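Local structure of probable M18 family aminopeptidase 1 (Thermotoga maritima, 2GLF) at residues A18-Y23 against S431-L436; P96-K101 against G120-Y125; L128-E133 against P229-R234. The protein probably acts as a metal-dependent aminopeptidase of the M18 family, releasing residues one by one from the N-terminal end of peptides. All coordinates share one frame; numbering follows the deposited sequence.

Contact 1. Residues A18-Y23 against S431-L436; sequences AFSKEY and SSKADL
F19, S20 and Y23 of helix 13-29 pack on K433 and L436 in the first turn of helix 433-449, a helix-to-helix contact joining the N-terminal and C-terminal helices of the chain. No hydrogen bond crosses it, and every touching residue is buried. S432 occupies the N-cap of the second helix, its OG accepting weakly from the backbone N of A434 and of D435. F19 comes first: its CG stands anti to the backbone N (chi1 -167°), and ring atom CD2 lies 3.4 Å from L436 CD1. The neighbouring F19 CE2 is 3.8 Å from L436 CD2, so both leucine methyls meet this ring, which also stacks with Y440. Next, S20 meets the methylene chain of K433, with S20 CB 3.8 Å from K433 CG and S20 OG 3.8 Å from K433 CD. That hydroxyl is hydrogen-bonded to E17 O, whereas the extended lysine carries NZ onward to salt bridges with E17 and E235. Last along the segment, Y23 places CB 3.7 Å from L436 CD1. Helix 248-263 packs against the same side chains, with Q248 hydrogen-bonded to Y23 OH, I252 against Y23 and T256 against L436. The ring of Y23 receives a CH-pi contact on one face: L436 CG is 4.3 Å from the Y23 ring centroid and 21° off the normal, offset toward the rim.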
ATOM      1  N   ALA A  18      53.044 -22.865 -12.620  1.00 22.22           N
ATOM      2  CA  ALA A  18      54.189 -22.310 -11.913  1.00 21.07           C
ATOM      3  C   ALA A  18      53.884 -20.891 -11.455  1.00 20.48           C
ATOM      4  O   ALA A  18      54.051 -20.564 -10.285  1.00 20.35           O
ATOM      5  CB  ALA A  18      55.411 -22.313 -12.818  1.00 33.38           C
ATOM      6  N   PHE A  19      53.412 -20.067 -12.386  1.00 19.70           N
ATOM      7  CA  PHE A  19      53.101 -18.676 -12.102  1.00 19.80           C
ATOM      8  C   PHE A  19      51.977 -18.492 -11.088  1.00 20.01           C
ATOM      9  O   PHE A  19      51.982 -17.521 -10.322  1.00 19.83           O
ATOM     10  CB  PHE A  19      52.736 -17.933 -13.387  1.00 13.27           C
ATOM     11  CG  PHE A  19      52.705 -16.445 -13.219  1.00 13.11           C
ATOM     12  CD1 PHE A  19      53.887 -15.727 -13.080  1.00 13.23           C
ATOM     13  CD2 PHE A  19      51.497 -15.767 -13.131  1.00 13.82           C
ATOM     14  CE1 PHE A  19      53.870 -14.356 -12.850  1.00 12.79           C
ATOM     15  CE2 PHE A  19      51.466 -14.399 -12.902  1.00 14.67           C
ATOM     16  CZ  PHE A  19      52.656 -13.689 -12.759  1.00 12.56           C
ATOM     17  N   SER A  20      51.010 -19.408 -11.087  1.00 19.22           N
ATOM     18  CA  SER A  20      49.894 -19.313 -10.151  1.00 20.16           C
ATOM     19  C   SER A  20      50.388 -19.710  -8.767  1.00 19.88           C
ATOM     20  O   SER A  20      49.938 -19.171  -7.751  1.00 19.82           O
ATOM     21  CB  SER A  20      48.744 -20.230 -10.576  1.00 24.07           C
ATOM     22  OG  SER A  20      49.095 -21.596 -10.430  1.00 28.71           O
ATOM     23  N   LYS A  21      51.321 -20.656  -8.729  1.00  8.99           N
ATOM     24  CA  LYS A  21      51.866 -21.083  -7.455  1.00  9.33           C
ATOM     25  C   LYS A  21      52.636 -19.928  -6.819  1.00  9.62           C
ATOM     26  O   LYS A  21      52.600 -19.743  -5.600  1.00  9.20           O
ATOM     27  CB  LYS A  21      52.773 -22.302  -7.638  1.00 18.72           C
ATOM     28  CG  LYS A  21      52.018 -23.618  -7.648  1.00 20.46           C
ATOM     29  CD  LYS A  21      52.951 -24.797  -7.415  1.00 26.43           C
ATOM     30  CE  LYS A  21      52.189 -26.066  -7.016  1.00 30.53           C
ATOM     31  NZ  LYS A  21      51.253 -26.547  -8.070  1.00 32.78           N
ATOM     32  N   GLU A  22      53.316 -19.145  -7.650  1.00 10.04           N
ATOM     33  CA  GLU A  22      54.086 -18.005  -7.177  1.00 11.25           C
ATOM     34  C   GLU A  22      53.151 -16.894  -6.694  1.00 11.46           C
ATOM     35  O   GLU A  22      53.426 -16.218  -5.693  1.00 10.10           O
ATOM     36  CB  GLU A  22      54.988 -17.505  -8.301  1.00 38.24           C
ATOM     37  CG  GLU A  22      56.077 -18.500  -8.669  1.00 42.31           C
ATOM     38  CD  GLU A  22      56.632 -18.293 -10.066  1.00 49.64           C
ATOM     39  OE1 GLU A  22      57.606 -18.990 -10.420  1.00 53.92           O
ATOM     40  OE2 GLU A  22      56.094 -17.446 -10.813  1.00 47.79           O
ATOM     41  N   TYR A  23      52.037 -16.726  -7.405  1.00 16.08           N
ATOM     42  CA  TYR A  23      51.040 -15.714  -7.072  1.00 17.15           C
ATOM     43  C   TYR A  23      50.399 -16.027  -5.725  1.00 18.19           C
ATOM     44  O   TYR A  23      50.285 -15.157  -4.866  1.00 17.83           O
ATOM     45  CB  TYR A  23      49.966 -15.663  -8.172  1.00 19.62           C
ATOM     46  CG  TYR A  23      48.719 -14.868  -7.826  1.00 19.38           C
ATOM     47  CD1 TYR A  23      48.771 -13.487  -7.624  1.00 18.07           C
ATOM     48  CD2 TYR A  23      47.483 -15.504  -7.684  1.00 20.37           C
ATOM     49  CE1 TYR A  23      47.621 -12.762  -7.290  1.00 18.76           C
ATOM     50  CE2 TYR A  23      46.333 -14.788  -7.347  1.00 20.15           C
ATOM     51  CZ  TYR A  23      46.409 -13.421  -7.150  1.00 19.75           C
ATOM     52  OH  TYR A  23      45.276 -12.723  -6.808  1.00 18.07           O
ATOM     53  N   SER A 431      39.330 -16.100  -9.581  1.00 19.58           N
ATOM     54  CA  SER A 431      39.964 -15.628 -10.806  1.00 20.21           C
ATOM     55  C   SER A 431      40.498 -16.846 -11.547  1.00 19.25           C
ATOM     56  O   SER A 431      40.599 -17.927 -10.974  1.00 19.60           O
ATOM     57  CB  SER A 431      41.123 -14.686 -10.486  1.00 24.21           C
ATOM     58  OG  SER A 431      42.184 -15.388  -9.863  1.00 26.77           O
ATOM     59  N   SER A 432      40.838 -16.669 -12.817  1.00 25.44           N
ATOM     60  CA  SER A 432      41.367 -17.759 -13.633  1.00 24.63           C
ATOM     61  C   SER A 432      42.899 -17.779 -13.604  1.00 24.25           C
ATOM     62  O   SER A 432      43.537 -16.728 -13.630  1.00 23.92           O
ATOM     63  CB  SER A 432      40.884 -17.596 -15.075  1.00 17.79           C
ATOM     64  OG  SER A 432      41.590 -18.447 -15.955  1.00 17.23           O
ATOM     65  N   LYS A 433      43.492 -18.969 -13.537  1.00 14.45           N
ATOM     66  CA  LYS A 433      44.952 -19.081 -13.540  1.00 13.77           C
ATOM     67  C   LYS A 433      45.476 -18.608 -14.890  1.00 13.58           C
ATOM     68  O   LYS A 433      46.519 -17.960 -14.969  1.00 13.98           O
ATOM     69  CB  LYS A 433      45.400 -20.530 -13.321  1.00 14.38           C
ATOM     70  CG  LYS A 433      45.263 -21.024 -11.907  1.00 15.28           C
ATOM     71  CD  LYS A 433      45.668 -22.474 -11.811  1.00 14.50           C
ATOM     72  CE  LYS A 433      45.529 -22.979 -10.388  1.00 13.78           C
ATOM     73  NZ  LYS A 433      45.946 -24.403 -10.280  1.00  8.90           N
ATOM     74  N   ALA A 434      44.749 -18.946 -15.951  1.00 18.96           N
ATOM     75  CA  ALA A 434      45.136 -18.545 -17.300  1.00 18.96           C
ATOM     76  C   ALA A 434      45.123 -17.020 -17.447  1.00 18.96           C
ATOM     77  O   ALA A 434      46.025 -16.446 -18.057  1.00 18.96           O
ATOM     78  CB  ALA A 434      44.203 -19.186 -18.332  1.00 13.80           C
ATOM     79  N   ASP A 435      44.109 -16.365 -16.889  1.00 12.49           N
ATOM     80  CA  ASP A 435      44.034 -14.914 -16.990  1.00 13.48           C
ATOM     81  C   ASP A 435      45.123 -14.265 -16.145  1.00 13.49           C
ATOM     82  O   ASP A 435      45.756 -13.290 -16.563  1.00 13.81           O
ATOM     83  CB  ASP A 435      42.653 -14.400 -16.560  1.00 29.70           C
ATOM     84  CG  ASP A 435      41.546 -14.795 -17.536  1.00 33.03           C
ATOM     85  OD1 ASP A 435      41.817 -14.915 -18.749  1.00 34.09           O
ATOM     86  OD2 ASP A 435      40.394 -14.967 -17.091  1.00 36.46           O
ATOM     87  N   LEU A 436      45.346 -14.814 -14.958  1.00 18.36           N
ATOM     88  CA  LEU A 436      46.371 -14.296 -14.063  1.00 17.82           C
ATOM     89  C   LEU A 436      47.675 -14.145 -14.855  1.00 19.08           C
ATOM     90  O   LEU A 436      48.294 -13.075 -14.874  1.00 19.05           O
ATOM     91  CB  LEU A 436      46.566 -15.272 -12.902  1.00  8.65           C
ATOM     92  CG  LEU A 436      47.411 -14.938 -11.668  1.00  8.65           C
ATOM     93  CD1 LEU A 436      48.509 -15.974 -11.538  1.00  8.65           C
ATOM     94  CD2 LEU A 436      47.987 -13.535 -11.746  1.00  8.65           C
TER

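Contact 2. Residues P96-K101 against G120-Y125; sequences PRLDFK and GGIKKY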
ATOM      1  N   PRO A  96      38.434  -4.383   0.659  1.00 14.40           N
ATOM      2  CA  PRO A  96      37.365  -4.293   1.655  1.00 14.05           C
ATOM      3  C   PRO A  96      37.730  -5.156   2.869  1.00 13.80           C
ATOM      4  O   PRO A  96      38.290  -6.251   2.731  1.00 13.52           O
ATOM      5  CB  PRO A  96      36.151  -4.798   0.882  1.00 17.76           C
ATOM      6  CG  PRO A  96      36.396  -4.221  -0.489  1.00 17.20           C
ATOM      7  CD  PRO A  96      37.876  -4.520  -0.702  1.00 17.65           C
ATOM      8  N   ARG A  97      37.428  -4.646   4.056  1.00 21.20           N
ATOM      9  CA  ARG A  97      37.750  -5.346   5.293  1.00 20.87           C
ATOM     10  C   ARG A  97      36.895  -4.793   6.424  1.00 21.59           C
ATOM     11  O   ARG A  97      35.860  -4.163   6.194  1.00 21.15           O
ATOM     12  CB  ARG A  97      39.219  -5.108   5.628  1.00 18.56           C
ATOM     13  CG  ARG A  97      39.583  -3.617   5.649  1.00 19.39           C
ATOM     14  CD  ARG A  97      41.067  -3.401   5.871  1.00 20.03           C
ATOM     15  NE  ARG A  97      41.621  -2.334   5.034  1.00 19.12           N
ATOM     16  CZ  ARG A  97      41.577  -1.036   5.326  1.00 23.40           C
ATOM     17  NH1 ARG A  97      41.003  -0.616   6.446  1.00 21.86           N
ATOM     18  NH2 ARG A  97      42.113  -0.154   4.490  1.00 27.94           N
ATOM     19  N   LEU A  98      37.346  -5.043   7.649  1.00 22.85           N
ATOM     20  CA  LEU A  98      36.688  -4.541   8.846  1.00 23.10           C
ATOM     21  C   LEU A  98      37.808  -3.936   9.691  1.00 23.04           C
ATOM     22  O   LEU A  98      38.874  -4.536   9.819  1.00 23.21           O
ATOM     23  CB  LEU A  98      36.014  -5.670   9.631  1.00 11.28           C
ATOM     24  CG  LEU A  98      34.894  -6.492   8.988  1.00 11.10           C
ATOM     25  CD1 LEU A  98      34.450  -7.576   9.970  1.00 10.08           C
ATOM     26  CD2 LEU A  98      33.723  -5.597   8.613  1.00 10.08           C
ATOM     27  N   ASP A  99      37.578  -2.748  10.244  1.00 13.50           N
ATOM     28  CA  ASP A  99      38.577  -2.091  11.082  1.00 12.84           C
ATOM     29  C   ASP A  99      38.104  -2.023  12.524  1.00 12.84           C
ATOM     30  O   ASP A  99      36.950  -1.697  12.778  1.00 13.79           O
ATOM     31  CB  ASP A  99      38.842  -0.650  10.625  1.00 20.44           C
ATOM     32  CG  ASP A  99      39.530  -0.558   9.274  1.00 20.90           C
ATOM     33  OD1 ASP A  99      40.213  -1.524   8.863  1.00 19.05           O
ATOM     34  OD2 ASP A  99      39.401   0.511   8.631  1.00 19.19           O
ATOM     35  N   PHE A 100      38.988  -2.336  13.464  1.00  6.96           N
ATOM     36  CA  PHE A 100      38.657  -2.234  14.880  1.00  6.76           C
ATOM     37  C   PHE A 100      38.380  -0.741  15.113  1.00  6.91           C
ATOM     38  O   PHE A 100      39.099   0.108  14.585  1.00  5.23           O
ATOM     39  CB  PHE A 100      39.872  -2.619  15.737  1.00 12.72           C
ATOM     40  CG  PHE A 100      39.954  -4.080  16.106  1.00 12.14           C
ATOM     41  CD1 PHE A 100      39.361  -5.062  15.322  1.00 10.08           C
ATOM     42  CD2 PHE A 100      40.680  -4.471  17.230  1.00 10.57           C
ATOM     43  CE1 PHE A 100      39.491  -6.407  15.652  1.00 10.08           C
ATOM     44  CE2 PHE A 100      40.815  -5.806  17.563  1.00 10.08           C
ATOM     45  CZ  PHE A 100      40.219  -6.778  16.773  1.00 10.08           C
ATOM     46  N   LYS A 101      37.351  -0.409  15.884  1.00  5.86           N
ATOM     47  CA  LYS A 101      37.083   0.999  16.175  1.00  5.86           C
ATOM     48  C   LYS A 101      38.163   1.472  17.142  1.00  5.86           C
ATOM     49  O   LYS A 101      38.926   0.664  17.662  1.00  5.86           O
ATOM     50  CB  LYS A 101      35.715   1.174  16.831  1.00 11.15           C
ATOM     51  CG  LYS A 101      34.547   1.159  15.869  1.00 11.02           C
ATOM     52  CD  LYS A 101      33.275   1.592  16.571  1.00  9.57           C
ATOM     53  CE  LYS A 101      32.106   1.660  15.607  1.00  9.57           C
ATOM     54  NZ  LYS A 101      30.836   1.929  16.335  1.00  9.57           N
ATOM     55  N   GLY A 120      35.228   0.038   2.911  1.00 10.11           N
ATOM     56  CA  GLY A 120      34.919  -0.293   1.532  1.00 10.64           C
ATOM     57  C   GLY A 120      33.561  -0.949   1.315  1.00 10.93           C
ATOM     58  O   GLY A 120      32.732  -1.025   2.231  1.00 11.77           O
ATOM     59  N   GLY A 121      33.345  -1.441   0.097  1.00  9.91           N
ATOM     60  CA  GLY A 121      32.084  -2.065  -0.246  1.00  8.29           C
ATOM     61  C   GLY A 121      31.905  -3.546   0.035  1.00  8.22           C
ATOM     62  O   GLY A 121      31.664  -4.319  -0.887  1.00  8.41           O
ATOM     63  N   ILE A 122      32.013  -3.947   1.297  1.00 15.23           N
ATOM     64  CA  ILE A 122      31.811  -5.348   1.679  1.00 15.46           C
ATOM     65  C   ILE A 122      30.309  -5.614   1.548  1.00 15.77           C
ATOM     66  O   ILE A 122      29.521  -4.672   1.602  1.00 15.53           O
ATOM     67  CB  ILE A 122      32.186  -5.598   3.161  1.00  6.10           C
ATOM     68  CG1 ILE A 122      31.187  -4.875   4.076  1.00  5.97           C
ATOM     69  CG2 ILE A 122      33.595  -5.113   3.436  1.00  6.42           C
ATOM     70  CD1 ILE A 122      31.346  -5.171   5.546  1.00  6.05           C
ATOM     71  N   LYS A 123      29.897  -6.867   1.384  1.00 38.00           N
ATOM     72  CA  LYS A 123      28.465  -7.124   1.299  1.00 38.74           C
ATOM     73  C   LYS A 123      27.844  -7.173   2.684  1.00 39.44           C
ATOM     74  O   LYS A 123      26.667  -6.840   2.853  1.00 41.60           O
ATOM     75  CB  LYS A 123      28.152  -8.406   0.535  1.00 13.07           C
ATOM     76  CG  LYS A 123      27.869  -8.133  -0.934  1.00 12.21           C
ATOM     77  CD  LYS A 123      27.026  -9.218  -1.559  1.00 10.44           C
ATOM     78  CE  LYS A 123      26.580  -8.808  -2.940  1.00 10.44           C
ATOM     79  NZ  LYS A 123      25.680  -9.820  -3.527  1.00 10.44           N
ATOM     80  N   LYS A 124      28.633  -7.591   3.669  1.00 11.87           N
ATOM     81  CA  LYS A 124      28.191  -7.624   5.062  1.00 11.29           C
ATOM     82  C   LYS A 124      27.688  -8.971   5.545  1.00 10.71           C
ATOM     83  O   LYS A 124      28.190  -9.493   6.545  1.00 10.95           O
ATOM     84  CB  LYS A 124      27.131  -6.541   5.311  1.00 13.70           C
ATOM     85  CG  LYS A 124      27.155  -5.923   6.697  1.00 14.92           C
ATOM     86  CD  LYS A 124      26.458  -4.573   6.694  1.00 14.35           C
ATOM     87  CE  LYS A 124      27.137  -3.621   5.718  1.00 18.49           C
ATOM     88  NZ  LYS A 124      26.574  -2.236   5.723  1.00 16.69           N
ATOM     89  N   TYR A 125      26.700  -9.543   4.866  1.00 10.92           N
ATOM     90  CA  TYR A 125      26.231 -10.845   5.306  1.00 10.81           C
ATOM     91  C   TYR A 125      27.318 -11.883   5.039  1.00 11.56           C
ATOM     92  O   TYR A 125      27.257 -13.000   5.550  1.00 12.91           O
ATOM     93  CB  TYR A 125      24.914 -11.239   4.621  1.00  8.75           C
ATOM     94  CG  TYR A 125      24.925 -11.234   3.114  1.00  8.75           C
ATOM     95  CD1 TYR A 125      24.410 -10.156   2.403  1.00  8.75           C
ATOM     96  CD2 TYR A 125      25.426 -12.320   2.396  1.00  8.75           C
ATOM     97  CE1 TYR A 125      24.388 -10.158   1.008  1.00  8.75           C
ATOM     98  CE2 TYR A 125      25.411 -12.332   1.003  1.00  8.75           C
ATOM     99  CZ  TYR A 125      24.888 -11.252   0.314  1.00  8.75           C
ATOM    100  OH  TYR A 125      24.840 -11.266  -1.061  1.00  8.75           O
TER
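P96 and I122 form the tight part of this contact, P96 CB lying 3.6 Å from I122 CG2. The same methyl is 3.7 Å from R97 O, so one branch of I122 touches both residues. The other branch starts with CG1 between the backbone N and the carbonyl carbon (chi1 68°), and its CD1 meets L98 CD2 at 3.9 Å, the two side chains crossing at about a right angle. No hydrogen bond crosses. The looser side is at partly exposed G121, whose N is 4.2 Å from P96 CG. G121 centres an inverse gamma turn, closed by a weak bond from I122 N to G120 O, and its carbonyl accepts from H425 ND1. Because H425 binds manganese together with D249 and E279, the turn is second-shell to the metal site; the P96 side chain is itself about 5 Å from a manganese ion. R97 directs its CB away from the loop, and NH1 meets the syn lone pair of D99 OD1 at 2.7 Å, nearly in the guanidinium plane, with E226 of strand 223-229 as a second salt-bridge partner. Strand 97-108 runs between 111-119 and 223-229, R97 pairing with Y119 and L98 with V227, while W127 touches both L98 and I122.

Contact 3. Residues L128-E133 against P229-R234; sequences LSIPLE and PAFSPR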
ATOM      1  N   LEU A 128      29.536 -12.963   8.353  1.00 19.31           N
ATOM      2  CA  LEU A 128      28.956 -13.632   9.511  1.00 20.76           C
ATOM      3  C   LEU A 128      29.267 -15.133   9.485  1.00 21.32           C
ATOM      4  O   LEU A 128      29.223 -15.769   8.424  1.00 22.44           O
ATOM      5  CB  LEU A 128      27.450 -13.387   9.546  1.00 17.64           C
ATOM      6  CG  LEU A 128      27.078 -11.918   9.778  1.00 20.29           C
ATOM      7  CD1 LEU A 128      25.619 -11.691   9.457  1.00 20.05           C
ATOM      8  CD2 LEU A 128      27.382 -11.533  11.219  1.00 23.24           C
ATOM      9  N   SER A 129      29.590 -15.684  10.657  1.00 12.93           N
ATOM     10  CA  SER A 129      29.930 -17.101  10.821  1.00 12.79           C
ATOM     11  C   SER A 129      31.006 -17.556   9.838  1.00 13.82           C
ATOM     12  O   SER A 129      30.823 -18.504   9.069  1.00 14.29           O
ATOM     13  CB  SER A 129      28.681 -17.980  10.680  1.00 16.82           C
ATOM     14  OG  SER A 129      27.786 -17.773  11.764  1.00 14.71           O
ATOM     15  N   ILE A 130      32.139 -16.869   9.895  1.00 23.58           N
ATOM     16  CA  ILE A 130      33.277 -17.145   9.035  1.00 23.35           C
ATOM     17  C   ILE A 130      34.532 -16.859   9.856  1.00 23.73           C
ATOM     18  O   ILE A 130      34.605 -15.838  10.537  1.00 24.06           O
ATOM     19  CB  ILE A 130      33.183 -16.247   7.763  1.00 17.94           C
ATOM     20  CG1 ILE A 130      32.546 -17.058   6.637  1.00 20.41           C
ATOM     21  CG2 ILE A 130      34.532 -15.680   7.363  1.00 15.21           C
ATOM     22  CD1 ILE A 130      32.168 -16.234   5.411  1.00 25.64           C
ATOM     23  N   PRO A 131      35.523 -17.771   9.835  1.00 13.26           N
ATOM     24  CA  PRO A 131      36.750 -17.538  10.609  1.00 12.63           C
ATOM     25  C   PRO A 131      37.492 -16.281  10.156  1.00 12.78           C
ATOM     26  O   PRO A 131      37.682 -16.061   8.960  1.00 12.75           O
ATOM     27  CB  PRO A 131      37.559 -18.822  10.383  1.00  9.96           C
ATOM     28  CG  PRO A 131      37.112 -19.278   9.042  1.00  9.96           C
ATOM     29  CD  PRO A 131      35.613 -19.037   9.085  1.00  9.96           C
ATOM     30  N   LEU A 132      37.900 -15.457  11.119  1.00  9.56           N
ATOM     31  CA  LEU A 132      38.612 -14.220  10.819  1.00  9.56           C
ATOM     32  C   LEU A 132      40.004 -14.173  11.431  1.00  9.56           C
ATOM     33  O   LEU A 132      40.296 -14.872  12.395  1.00  9.56           O
ATOM     34  CB  LEU A 132      37.839 -12.993  11.338  1.00  6.14           C
ATOM     35  CG  LEU A 132      36.450 -12.530  10.880  1.00  6.14           C
ATOM     36  CD1 LEU A 132      36.245 -12.801   9.396  1.00  6.14           C
ATOM     37  CD2 LEU A 132      35.412 -13.226  11.709  1.00  6.14           C
ATOM     38  N   GLU A 133      40.848 -13.316  10.859  1.00 11.32           N
ATOM     39  CA  GLU A 133      42.214 -13.081  11.324  1.00 12.46           C
ATOM     40  C   GLU A 133      42.357 -11.597  11.681  1.00 13.06           C
ATOM     41  O   GLU A 133      41.808 -10.733  10.997  1.00 12.97           O
ATOM     42  CB  GLU A 133      43.223 -13.398  10.223  1.00 30.56           C
ATOM     43  CG  GLU A 133      43.347 -14.849   9.844  1.00 35.17           C
ATOM     44  CD  GLU A 133      44.386 -15.061   8.755  1.00 40.85           C
ATOM     45  OE1 GLU A 133      45.523 -14.573   8.917  1.00 42.57           O
ATOM     46  OE2 GLU A 133      44.069 -15.717   7.739  1.00 43.88           O
ATOM     47  N   PRO A 229      39.410 -12.385   6.420  1.00 15.46           N
ATOM     48  CA  PRO A 229      39.084 -13.818   6.393  1.00 17.19           C
ATOM     49  C   PRO A 229      40.293 -14.749   6.539  1.00 19.11           C
ATOM     50  O   PRO A 229      41.356 -14.506   5.971  1.00 20.09           O
ATOM     51  CB  PRO A 229      38.361 -13.987   5.058  1.00  8.15           C
ATOM     52  CG  PRO A 229      38.969 -12.938   4.213  1.00  8.27           C
ATOM     53  CD  PRO A 229      39.049 -11.747   5.146  1.00  8.01           C
ATOM     54  N   ALA A 230      40.113 -15.815   7.315  1.00 19.47           N
ATOM     55  CA  ALA A 230      41.171 -16.778   7.569  1.00 19.64           C
ATOM     56  C   ALA A 230      41.315 -17.787   6.430  1.00 21.07           C
ATOM     57  O   ALA A 230      41.994 -18.805   6.576  1.00 22.27           O
ATOM     58  CB  ALA A 230      40.902 -17.495   8.878  1.00  1.76           C
ATOM     59  N   PHE A 231      40.686 -17.501   5.293  1.00 22.33           N
ATOM     60  CA  PHE A 231      40.762 -18.388   4.132  1.00 23.82           C
ATOM     61  C   PHE A 231      42.092 -18.166   3.419  1.00 23.79           C
ATOM     62  O   PHE A 231      42.485 -17.022   3.194  1.00 23.63           O
ATOM     63  CB  PHE A 231      39.649 -18.068   3.135  1.00 56.77           C
ATOM     64  CG  PHE A 231      38.286 -17.942   3.747  1.00 60.02           C
ATOM     65  CD1 PHE A 231      37.246 -17.375   3.018  1.00 60.84           C
ATOM     66  CD2 PHE A 231      38.030 -18.395   5.034  1.00 61.87           C
ATOM     67  CE1 PHE A 231      35.975 -17.264   3.557  1.00 61.31           C
ATOM     68  CE2 PHE A 231      36.763 -18.287   5.583  1.00 62.74           C
ATOM     69  CZ  PHE A 231      35.732 -17.720   4.843  1.00 63.08           C
ATOM     70  N   SER A 232      42.779 -19.244   3.058  1.00 21.06           N
ATOM     71  CA  SER A 232      44.040 -19.108   2.337  1.00 20.78           C
ATOM     72  C   SER A 232      43.843 -19.356   0.842  1.00 19.86           C
ATOM     73  O   SER A 232      42.909 -20.044   0.430  1.00 20.34           O
ATOM     74  CB  SER A 232      45.089 -20.068   2.893  1.00 35.47           C
ATOM     75  OG  SER A 232      45.667 -19.537   4.071  1.00 39.00           O
ATOM     76  N   PRO A 233      44.720 -18.789   0.002  1.00 17.43           N
ATOM     77  CA  PRO A 233      44.562 -19.002  -1.440  1.00 17.00           C
ATOM     78  C   PRO A 233      44.552 -20.494  -1.782  1.00 16.96           C
ATOM     79  O   PRO A 233      45.351 -21.258  -1.242  1.00 15.98           O
ATOM     80  CB  PRO A 233      45.768 -18.271  -2.028  1.00  7.97           C
ATOM     81  CG  PRO A 233      46.020 -17.172  -1.024  1.00  7.97           C
ATOM     82  CD  PRO A 233      45.858 -17.897   0.286  1.00  7.97           C
ATOM     83  N   ARG A 234      43.645 -20.898  -2.669  1.00 15.41           N
ATOM     84  CA  ARG A 234      43.528 -22.297  -3.078  1.00 15.97           C
ATOM     85  C   ARG A 234      43.090 -22.466  -4.523  1.00 16.91           C
ATOM     86  O   ARG A 234      42.405 -21.606  -5.079  1.00 18.03           O
ATOM     87  CB  ARG A 234      42.520 -23.029  -2.190  1.00 23.54           C
ATOM     88  CG  ARG A 234      42.940 -23.143  -0.750  1.00 23.13           C
ATOM     89  CD  ARG A 234      44.154 -24.034  -0.629  1.00 26.20           C
ATOM     90  NE  ARG A 234      43.812 -25.434  -0.854  1.00 21.72           N
ATOM     91  CZ  ARG A 234      43.002 -26.128  -0.064  1.00 18.11           C
ATOM     92  NH1 ARG A 234      42.459 -25.542   0.992  1.00 15.48           N
ATOM     93  NH2 ARG A 234      42.740 -27.403  -0.321  1.00 17.10           N
TER
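I130 CG1 and P131 CG lie at the edge of the F231 ring where strands 132-139 and 223-229 of the antiparallel sheet come together. The pairing is marked by L132 and P229, an antiparallel non-hydrogen-bonded pair with L132 CA 4.5 Å from P229 CA. F231 holds CG anti to its carbonyl carbon (chi1 -48°), and the far end of its ring reaches the other segment. There P131 CG sits near the ring plane, 3.6 Å from F231 CE2. I130 CG2 lies 3.5 Å from F231 CZ, and both aliphatic side chains cross the phenylalanine at about a right angle. One face of the same ring is occupied from within its own segment, by P229 CB at 4.1 Å above the centre of the F231 ring plane. A230 adds its methyl, packed against P131 CB. The polar link across the contact is from backbone to backbone: A230 N donates to P131 O at 2.9 Å with an N-H...O angle of 166°, the donor standing 40° out of the carbonyl plane. E133, extended beyond CG, runs past A230 with its CG 3.7 Å from A230 CB. Its OE2 is 3.5 Å from P229 O without bonding, both being acceptors, whereas E133 OE1 has a salt bridge with K31 and a hydrogen bond with H135. F231 of the third subunit meets this F231 and also packs on I130 and P131, continuing the apolar surface across the subunit boundary. The contact therefore rests on apolar packing, at the F231 ring and round A230, and on one backbone hydrogen bond, while the glutamate's charge is probably balanced by K31 instead of anything in 229-234.

In the fold
All three contacts are buried, but their surroundings differ. Contact 1 is touched by no other chain and joins the two terminal helices; contacts 2 and 3 nest inside the long loop it closes. Contacts 2 and 3 share the six-strand antiparallel sheet, with centres about 13 Å apart, and both touch the third subunit; contact 2 also touches the second. Their chemistry follows these positions: contact 1 combines leucine-aromatic packing with a lysine chain, contact 2 has no hydrogen bond between its segments and is mostly apolar, yet is linked through G121 to a metal ligand, and contact 3 alone has a hydrogen bond between its segments. Of the three, contact 2 lies nearest the bound manganese.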